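Local coordinates for protein acyl-coenzyme A thioesterase PaaI (Escherichia coli, PDB 2FS2) that hydrolyses acyl-CoA thioesters, preferring ring-hydroxylated phenylacetyl-CoA esters, and works as a homotetramer of hot-dog-fold subunits in the phenylacetate degradation pathway, at residues I115-Q118 with T122-L125; G55-L60 with I83-P88; I25-M30 with F65-N70. All blocks are in the same frame, centred on the assembly; numbering follows the deposited sequence.

Contact 1: I115-Q118 with T122-L125; sequences IVNQ and TVAL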
loop_
_atom_site.group_PDB
_atom_site.type_symbol
_atom_site.label_atom_id
_atom_site.label_comp_id
_atom_site.label_asym_id
_atom_site.label_seq_id
_atom_site.Cartn_x
_atom_site.Cartn_y
_atom_site.Cartn_z
ATOM N N ILE B 115 -6.949 -10.414 10.432
ATOM C CA ILE B 115 -7.386 -11.796 10.433
ATOM C C ILE B 115 -6.493 -12.665 11.366
ATOM O O ILE B 115 -5.283 -12.660 11.240
ATOM C CB ILE B 115 -7.454 -12.440 8.965
ATOM C CG1 ILE B 115 -8.301 -11.612 7.968
ATOM C CG2 ILE B 115 -7.964 -13.933 9.013
ATOM C CD1 ILE B 115 -8.377 -12.236 6.523
ATOM N N VAL B 116 -7.142 -13.379 12.272
ATOM C CA VAL B 116 -6.522 -14.091 13.358
ATOM C C VAL B 116 -7.068 -15.503 13.287
ATOM O O VAL B 116 -8.255 -15.679 12.911
ATOM C CB VAL B 116 -6.926 -13.384 14.681
ATOM C CG1 VAL B 116 -6.717 -14.213 15.847
ATOM C CG2 VAL B 116 -6.085 -12.023 14.883
ATOM N N ASN B 117 -6.219 -16.508 13.557
ATOM C CA ASN B 117 -6.709 -17.869 13.561
ATOM C C ASN B 117 -7.112 -18.329 14.941
ATOM O O ASN B 117 -7.119 -17.540 15.903
ATOM C CB ASN B 117 -5.714 -18.817 12.941
ATOM C CG ASN B 117 -4.511 -19.046 13.847
ATOM O OD1 ASN B 117 -4.511 -18.722 15.041
ATOM N ND2 ASN B 117 -3.483 -19.578 13.278
ATOM N N GLN B 118 -7.497 -19.615 15.060
ATOM C CA GLN B 118 -7.989 -20.086 16.348
ATOM C C GLN B 118 -6.830 -20.125 17.419
ATOM O O GLN B 118 -7.074 -20.094 18.627
ATOM C CB GLN B 118 -8.711 -21.463 16.199
ATOM C CG GLN B 118 -7.635 -22.548 15.938
ATOM C CD GLN B 118 -7.288 -22.691 14.478
ATOM O OE1 GLN B 118 -7.578 -21.818 13.600
ATOM N NE2 GLN B 118 -6.654 -23.786 14.179
ATOM N N THR B 122 -2.057 -13.893 14.221
ATOM C CA THR B 122 -2.274 -13.164 12.938
ATOM C C THR B 122 -1.934 -13.815 11.647
ATOM O O THR B 122 -0.798 -14.125 11.359
ATOM C CB THR B 122 -1.549 -11.861 12.969
ATOM O OG1 THR B 122 -1.734 -11.326 14.293
ATOM C CG2 THR B 122 -2.363 -10.885 12.053
ATOM N N VAL B 123 -2.947 -13.959 10.810
ATOM C CA VAL B 123 -2.790 -14.476 9.516
ATOM C C VAL B 123 -2.496 -13.378 8.486
ATOM O O VAL B 123 -1.721 -13.615 7.530
ATOM C CB VAL B 123 -4.078 -15.228 9.194
ATOM C CG1 VAL B 123 -4.243 -15.482 7.723
ATOM C CG2 VAL B 123 -4.141 -16.549 10.080
ATOM N N ALA B 124 -3.117 -12.209 8.662
ATOM C CA ALA B 124 -3.104 -11.196 7.637
ATOM C C ALA B 124 -3.615 -9.846 8.220
ATOM O O ALA B 124 -4.417 -9.822 9.206
ATOM C CB ALA B 124 -3.942 -11.695 6.426
ATOM N N LEU B 125 -3.157 -8.751 7.611
ATOM C CA LEU B 125 -3.435 -7.329 8.064
ATOM C C LEU B 125 -3.838 -6.645 6.792
ATOM O O LEU B 125 -3.282 -6.920 5.733
ATOM C CB LEU B 125 -2.173 -6.641 8.663
ATOM C CG LEU B 125 -1.719 -7.171 10.009
ATOM C CD1 LEU B 125 -0.425 -6.637 10.510
ATOM C CD2 LEU B 125 -2.775 -6.886 11.148
#
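Ile-115 faces both Val-123 and Ala-124 across two antiparallel strands: Ile-115 N donates to Ala-124 O (2.9 Å, almost straight at 177°). In return Ile-115 O accepts from Val-123 N at 2.7 Å. Ala-124 N also donates to Ile-115 O, weakly, at 3.4 Å. One carbonyl thus serves two successive amides, and the register slips by one residue before Val-116 and Thr-122 form a non-hydrogen-bonded pair. Val-123 is the extra residue; its nearly helical psi (-36°) goes with a CB that points toward the strand of Ile-115. With CG1 of Ile-115 beside the backbone N (chi1 -53°), CG2 falls opposite that N, where it meets Val-123 CB at 4.1 Å. Val-123 CG2 reaches Asn-117 CB at 4.0 Å. Branched aliphatic residues suit this place, since Leu-57 and Leu-60 of helix 54-70 pack against Val-123 and Ile-115 respectively. Ala-124, on the same face as Ile-115, offers a lone methyl group. On the other face Thr-122 directs OG1 to Glu-114 and brings CG2 to 3.5 Å from Ile-115 O. OD1 of Asn-117 accepts a hydrogen bond from Lys-121 N, within the connecting turn. The arrangement is a classic beta bulge at the turn end of hairpin 108-116/122-132, within the curved antiparallel sheet of the hot-dog fold.

Contact 2: G55-L60 with I83-P88; sequences GQLFSL and IDFLRP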
loop_
_atom_site.group_PDB
_atom_site.type_symbol
_atom_site.label_atom_id
_atom_site.label_comp_id
_atom_site.label_asym_id
_atom_site.label_seq_id
_atom_site.Cartn_x
_atom_site.Cartn_y
_atom_site.Cartn_z
ATOM N N GLY B 55 -6.996 -15.127 -2.550
ATOM C CA GLY B 55 -8.277 -14.586 -2.894
ATOM C C GLY B 55 -9.353 -14.892 -1.891
ATOM O O GLY B 55 -10.251 -14.072 -1.746
ATOM N N GLN B 56 -9.257 -16.040 -1.209
ATOM C CA GLN B 56 -10.239 -16.398 -0.163
ATOM C C GLN B 56 -9.971 -15.587 1.090
ATOM O O GLN B 56 -10.906 -15.211 1.774
ATOM C CB GLN B 56 -10.190 -17.904 0.201
ATOM C CG GLN B 56 -11.094 -18.873 -0.679
ATOM C CD GLN B 56 -10.356 -19.465 -1.949
ATOM O OE1 GLN B 56 -9.391 -18.861 -2.446
ATOM N NE2 GLN B 56 -10.851 -20.627 -2.478
ATOM N N LEU B 57 -8.688 -15.422 1.422
ATOM C CA LEU B 57 -8.289 -14.579 2.502
ATOM C C LEU B 57 -8.652 -13.147 2.186
ATOM O O LEU B 57 -9.276 -12.521 3.023
ATOM C CB LEU B 57 -6.805 -14.619 2.676
ATOM C CG LEU B 57 -6.237 -15.730 3.506
ATOM C CD1 LEU B 57 -4.822 -15.332 3.947
ATOM C CD2 LEU B 57 -7.183 -16.011 4.694
ATOM N N PHE B 58 -8.298 -12.644 0.983
ATOM C CA PHE B 58 -8.695 -11.304 0.575
ATOM C C PHE B 58 -10.227 -11.189 0.729
ATOM O O PHE B 58 -10.735 -10.210 1.214
ATOM C CB PHE B 58 -8.255 -10.982 -0.877
ATOM C CG PHE B 58 -8.745 -9.627 -1.371
ATOM C CD1 PHE B 58 -8.006 -8.509 -1.184
ATOM C CD2 PHE B 58 -9.988 -9.474 -1.939
ATOM C CE1 PHE B 58 -8.502 -7.246 -1.565
ATOM C CE2 PHE B 58 -10.481 -8.221 -2.325
ATOM C CZ PHE B 58 -9.737 -7.129 -2.151
ATOM N N SER B 59 -10.965 -12.217 0.386
ATOM C CA SER B 59 -12.433 -12.112 0.389
ATOM C C SER B 59 -13.009 -12.035 1.763
ATOM O O SER B 59 -14.024 -11.301 1.993
ATOM C CB SER B 59 -13.087 -13.288 -0.294
ATOM O OG SER B 59 -12.695 -13.272 -1.642
ATOM N N LEU B 60 -12.344 -12.709 2.696
ATOM C CA LEU B 60 -12.751 -12.618 4.023
ATOM C C LEU B 60 -12.508 -11.213 4.577
ATOM O O LEU B 60 -13.306 -10.704 5.362
ATOM C CB LEU B 60 -11.973 -13.662 4.859
ATOM C CG LEU B 60 -12.153 -13.654 6.388
ATOM C CD1 LEU B 60 -13.647 -13.917 6.786
ATOM C CD2 LEU B 60 -11.272 -14.765 7.021
ATOM N N ILE B 83 -2.879 -5.482 1.579
ATOM C CA ILE B 83 -2.922 -6.669 2.404
ATOM C C ILE B 83 -1.483 -7.144 2.658
ATOM O O ILE B 83 -0.722 -7.149 1.748
ATOM C CB ILE B 83 -3.972 -7.801 1.813
ATOM C CG1 ILE B 83 -3.926 -9.106 2.576
ATOM C CG2 ILE B 83 -3.747 -8.197 0.328
ATOM C CD1 ILE B 83 -5.424 -9.872 2.743
ATOM N N ASP B 84 -1.128 -7.437 3.914
ATOM C CA ASP B 84 0.034 -8.231 4.266
ATOM C C ASP B 84 -0.333 -9.687 4.690
ATOM O O ASP B 84 -1.069 -9.859 5.647
ATOM C CB ASP B 84 0.675 -7.578 5.421
ATOM C CG ASP B 84 1.304 -6.268 5.030
ATOM O OD1 ASP B 84 2.488 -6.317 4.551
ATOM O OD2 ASP B 84 0.633 -5.119 5.091
ATOM N N PHE B 85 0.186 -10.701 4.004
ATOM C CA PHE B 85 -0.007 -12.107 4.360
ATOM C C PHE B 85 1.074 -12.543 5.344
ATOM O O PHE B 85 2.266 -12.386 5.046
ATOM C CB PHE B 85 0.062 -12.920 3.077
ATOM C CG PHE B 85 -1.141 -12.617 2.093
ATOM C CD1 PHE B 85 -0.937 -11.916 0.937
ATOM C CD2 PHE B 85 -2.436 -13.052 2.375
ATOM C CE1 PHE B 85 -1.959 -11.711 -0.026
ATOM C CE2 PHE B 85 -3.506 -12.807 1.472
ATOM C CZ PHE B 85 -3.248 -12.153 0.262
ATOM N N LEU B 86 0.701 -12.942 6.557
ATOM C CA LEU B 86 1.726 -13.258 7.569
ATOM C C LEU B 86 1.925 -14.768 7.893
ATOM O O LEU B 86 3.008 -15.200 8.262
ATOM C CB LEU B 86 1.397 -12.507 8.848
ATOM C CG LEU B 86 1.109 -10.988 8.662
ATOM C CD1 LEU B 86 0.447 -10.439 9.927
ATOM C CD2 LEU B 86 2.397 -10.242 8.368
ATOM N N ARG B 87 0.859 -15.519 7.850
ATOM C CA ARG B 87 0.922 -16.956 8.181
ATOM C C ARG B 87 -0.053 -17.602 7.265
ATOM O O ARG B 87 -1.012 -16.975 6.871
ATOM C CB ARG B 87 0.452 -17.289 9.598
ATOM C CG ARG B 87 1.280 -16.771 10.654
ATOM C CD ARG B 87 0.913 -17.283 12.060
ATOM N NE ARG B 87 1.868 -16.843 13.104
ATOM C CZ ARG B 87 2.002 -15.577 13.575
ATOM N NH1 ARG B 87 1.295 -14.563 13.055
ATOM N NH2 ARG B 87 2.879 -15.323 14.563
ATOM N N PRO B 88 0.169 -18.857 6.920
ATOM C CA PRO B 88 -0.804 -19.572 6.112
ATOM C C PRO B 88 -2.095 -19.838 6.915
ATOM O O PRO B 88 -2.079 -19.833 8.142
ATOM C CB PRO B 88 -0.058 -20.867 5.750
ATOM C CG PRO B 88 1.434 -20.530 6.112
ATOM C CD PRO B 88 1.337 -19.673 7.324
#
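Leu-57 meets Phe-85 at the rim of its ring: methyl CD1 of the leucine sits 3.7 Å from CD2 of Phe-85, and CB of Leu-57 lies in the ring plane, 4.0 Å from CE2 of Phe-85. The two side chains run past each other in opposite directions, each with CG beside its own backbone N. The CB of Phe-85 does not aim at the helix, but chi1 of -66° carries the end of the ring toward it. The face of the ring is used too: CG1 of Ile-83, two residues earlier on the same strand, lies 3.8 Å above the plane, offset toward the rim. Ile-83 extends CG1 opposite its backbone N (chi1 174°), and its terminal CD1 comes to 4.2 Å from CA of Phe-58, touching the helix backbone. Here the long central helix of the hot-dog fold, 54-70, lies against the curved sheet, and the wholly apolar side chains of Leu-57, Phe-58 and Ile-83 suit their buried places. Val-123 and Leu-95 extend the apolar surroundings of Leu-57. Phe-58 of the third subunit meets the Phe-58 ring, planes about 15° apart, and also packs on the Phe-85 ring, so aromatic residues suit this interface; Ile-83 and Asp-84 pair there with a strand of that subunit, continuing the sheet. Within the helix, Ser-59 OG donates to Gly-55 O at 2.6 Å, and that carbonyl also accepts the Ser-59 N-H.

Contact 3: I25-M30 with F65-N70; sequences IDIISM and FAYACN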
loop_
_atom_site.group_PDB
_atom_site.type_symbol
_atom_site.label_atom_id
_atom_site.label_comp_id
_atom_site.label_asym_id
_atom_site.label_seq_id
_atom_site.Cartn_x
_atom_site.Cartn_y
_atom_site.Cartn_z
ATOM N N ILE B 25 -19.013 -17.522 5.391
ATOM C CA ILE B 25 -18.745 -16.428 6.316
ATOM C C ILE B 25 -19.973 -16.183 7.193
ATOM O O ILE B 25 -21.091 -16.125 6.686
ATOM C CB ILE B 25 -18.240 -15.145 5.520
ATOM C CG1 ILE B 25 -17.044 -15.549 4.749
ATOM C CG2 ILE B 25 -17.790 -14.032 6.409
ATOM C CD1 ILE B 25 -16.427 -14.500 3.949
ATOM N N ASP B 26 -19.757 -16.127 8.500
ATOM C CA ASP B 26 -20.759 -15.738 9.421
ATOM C C ASP B 26 -20.439 -14.389 10.094
ATOM O O ASP B 26 -19.274 -14.085 10.370
ATOM C CB ASP B 26 -20.828 -16.797 10.478
ATOM C CG ASP B 26 -21.342 -18.129 9.921
ATOM O OD1 ASP B 26 -22.487 -18.137 9.395
ATOM O OD2 ASP B 26 -20.667 -19.216 9.958
ATOM N N ILE B 27 -21.456 -13.570 10.371
ATOM C CA ILE B 27 -21.177 -12.380 11.126
ATOM C C ILE B 27 -21.455 -12.609 12.553
ATOM O O ILE B 27 -22.525 -13.051 12.884
ATOM C CB ILE B 27 -22.037 -11.212 10.733
ATOM C CG1 ILE B 27 -21.936 -10.986 9.266
ATOM C CG2 ILE B 27 -21.506 -9.955 11.423
ATOM C CD1 ILE B 27 -23.318 -10.646 8.752
ATOM N N ILE B 28 -20.506 -12.231 13.400
ATOM C CA ILE B 28 -20.598 -12.453 14.857
ATOM C C ILE B 28 -20.564 -11.186 15.670
ATOM O O ILE B 28 -20.925 -11.206 16.831
ATOM C CB ILE B 28 -19.519 -13.487 15.398
ATOM C CG1 ILE B 28 -18.104 -12.914 15.312
ATOM C CG2 ILE B 28 -19.637 -14.784 14.512
ATOM C CD1 ILE B 28 -16.988 -13.863 16.073
ATOM N N SER B 29 -20.159 -10.067 15.104
ATOM C CA SER B 29 -20.227 -8.895 15.943
ATOM C C SER B 29 -20.359 -7.625 15.066
ATOM O O SER B 29 -19.865 -7.600 13.951
ATOM C CB SER B 29 -19.046 -8.881 16.916
ATOM O OG SER B 29 -19.071 -7.643 17.733
HETATM N N MSE B 30 -21.040 -6.609 15.555
HETATM C CA MSE B 30 -21.400 -5.421 14.724
HETATM C C MSE B 30 -21.565 -4.213 15.602
HETATM O O MSE B 30 -22.225 -4.234 16.628
HETATM C CB MSE B 30 -22.755 -5.541 13.954
HETATM C CG MSE B 30 -22.838 -6.480 12.816
HETATM SE SE MSE B 30 -21.456 -6.028 11.353
HETATM C CE MSE B 30 -21.775 -4.013 11.089
ATOM N N PHE B 65 -14.546 -5.750 5.936
ATOM C CA PHE B 65 -14.475 -4.361 5.513
ATOM C C PHE B 65 -15.882 -3.761 4.978
ATOM O O PHE B 65 -16.264 -2.651 5.355
ATOM C CB PHE B 65 -13.391 -4.332 4.433
ATOM C CG PHE B 65 -13.198 -3.001 3.798
ATOM C CD1 PHE B 65 -13.223 -1.852 4.537
ATOM C CD2 PHE B 65 -12.852 -2.916 2.481
ATOM C CE1 PHE B 65 -13.053 -0.548 3.906
ATOM C CE2 PHE B 65 -12.610 -1.608 1.873
ATOM C CZ PHE B 65 -12.780 -0.454 2.608
ATOM N N ALA B 66 -16.541 -4.456 4.052
ATOM C CA ALA B 66 -17.840 -4.046 3.515
ATOM C C ALA B 66 -18.809 -3.883 4.689
ATOM O O ALA B 66 -19.535 -2.878 4.749
ATOM C CB ALA B 66 -18.415 -5.100 2.417
ATOM N N TYR B 67 -18.783 -4.803 5.680
ATOM C CA TYR B 67 -19.743 -4.680 6.785
ATOM C C TYR B 67 -19.470 -3.462 7.649
ATOM O O TYR B 67 -20.378 -2.689 7.948
ATOM C CB TYR B 67 -19.867 -6.017 7.600
ATOM C CG TYR B 67 -20.665 -6.989 6.755
ATOM C CD1 TYR B 67 -20.101 -7.651 5.701
ATOM C CD2 TYR B 67 -22.032 -7.120 6.935
ATOM C CE1 TYR B 67 -20.840 -8.483 4.875
ATOM C CE2 TYR B 67 -22.809 -7.974 6.134
ATOM C CZ TYR B 67 -22.205 -8.669 5.101
ATOM O OH TYR B 67 -22.994 -9.477 4.294
ATOM N N ALA B 68 -18.213 -3.275 8.042
ATOM C CA ALA B 68 -17.865 -2.197 8.889
ATOM C C ALA B 68 -18.161 -0.845 8.161
ATOM O O ALA B 68 -18.701 0.061 8.776
ATOM C CB ALA B 68 -16.337 -2.289 9.284
ATOM N N CYS B 69 -17.817 -0.709 6.882
ATOM C CA CYS B 69 -17.992 0.589 6.275
ATOM C C CYS B 69 -19.414 0.851 5.739
ATOM O O CYS B 69 -19.706 1.965 5.226
ATOM C CB CYS B 69 -16.998 0.838 5.160
ATOM S SG CYS B 69 -17.249 0.035 3.598
ATOM N N ASN B 70 -20.271 -0.155 5.843
ATOM C CA ASN B 70 -21.674 0.024 5.429
ATOM C C ASN B 70 -22.570 0.094 6.602
ATOM O O ASN B 70 -23.776 0.340 6.463
ATOM C CB ASN B 70 -22.101 -1.052 4.428
ATOM C CG ASN B 70 -21.615 -0.687 3.002
ATOM O OD1 ASN B 70 -22.201 0.166 2.346
ATOM N ND2 ASN B 70 -20.497 -1.280 2.563
#
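Ile-27 lays its CG1 branch over one face of the Tyr-67 ring, the two side chains crossing at about a right angle, with CD1 of Ile-27 3.8 Å from Tyr-67 CE2. The slim aliphatic end suits a flat aromatic surface. Met-30, present as selenomethionine, approaches the base of the same tyrosine: SE of Met-30 is 4.1 Å from Tyr-67 CB, and its terminal methyl CE packs 3.7 Å from Tyr-67 O. Methionine's flexible, unbranched chain suits this path, since bends at chi2 (-59°) and chi3 (-50°) fold it toward the helix, although its CB does not head there. The contact sets strand 26-31, at one end of the sheet within the chain, against the C-terminal part of the central hot-dog helix, 54-70. Between the two touching residues the strand carries a classic beta bulge, Ile-28 and Ser-29 both facing Val-36, which is consistent with residues three apart, Ile-27 and Met-30, reaching the same helix residue. Helix 2-15 packs on the same side chains, Trp-7 against Met-30 and Ala-10 against Tyr-67. Tyrosine serves two needs here, since its ring is buried among apolar groups while the OH at its far end hydrogen-bonds Asp-17 OD2.

Following the chain from the N terminus, segment 25-30 comes first, then 55-60, which opens contact 2, and then 65-70, which closes contact 3 over 34 intervening residues. Contact 2 closes at 83-88, over 22 residues, so these two cross. Both use helix 54-70; their centres lie about 17 Å apart, yet Leu-60 CD1 and Ile-25 CD1 meet at 4.0 Å. Contact 1 follows both in series as a tight hairpin with three residues between its segments. It adjoins contact 2, where Val-123 O and Leu-86 N lie 2.7 Å apart. Contacts 2 and 3 fix the two ends of the helix to different strands, while contact 1 joins adjacent strands of the same sheet.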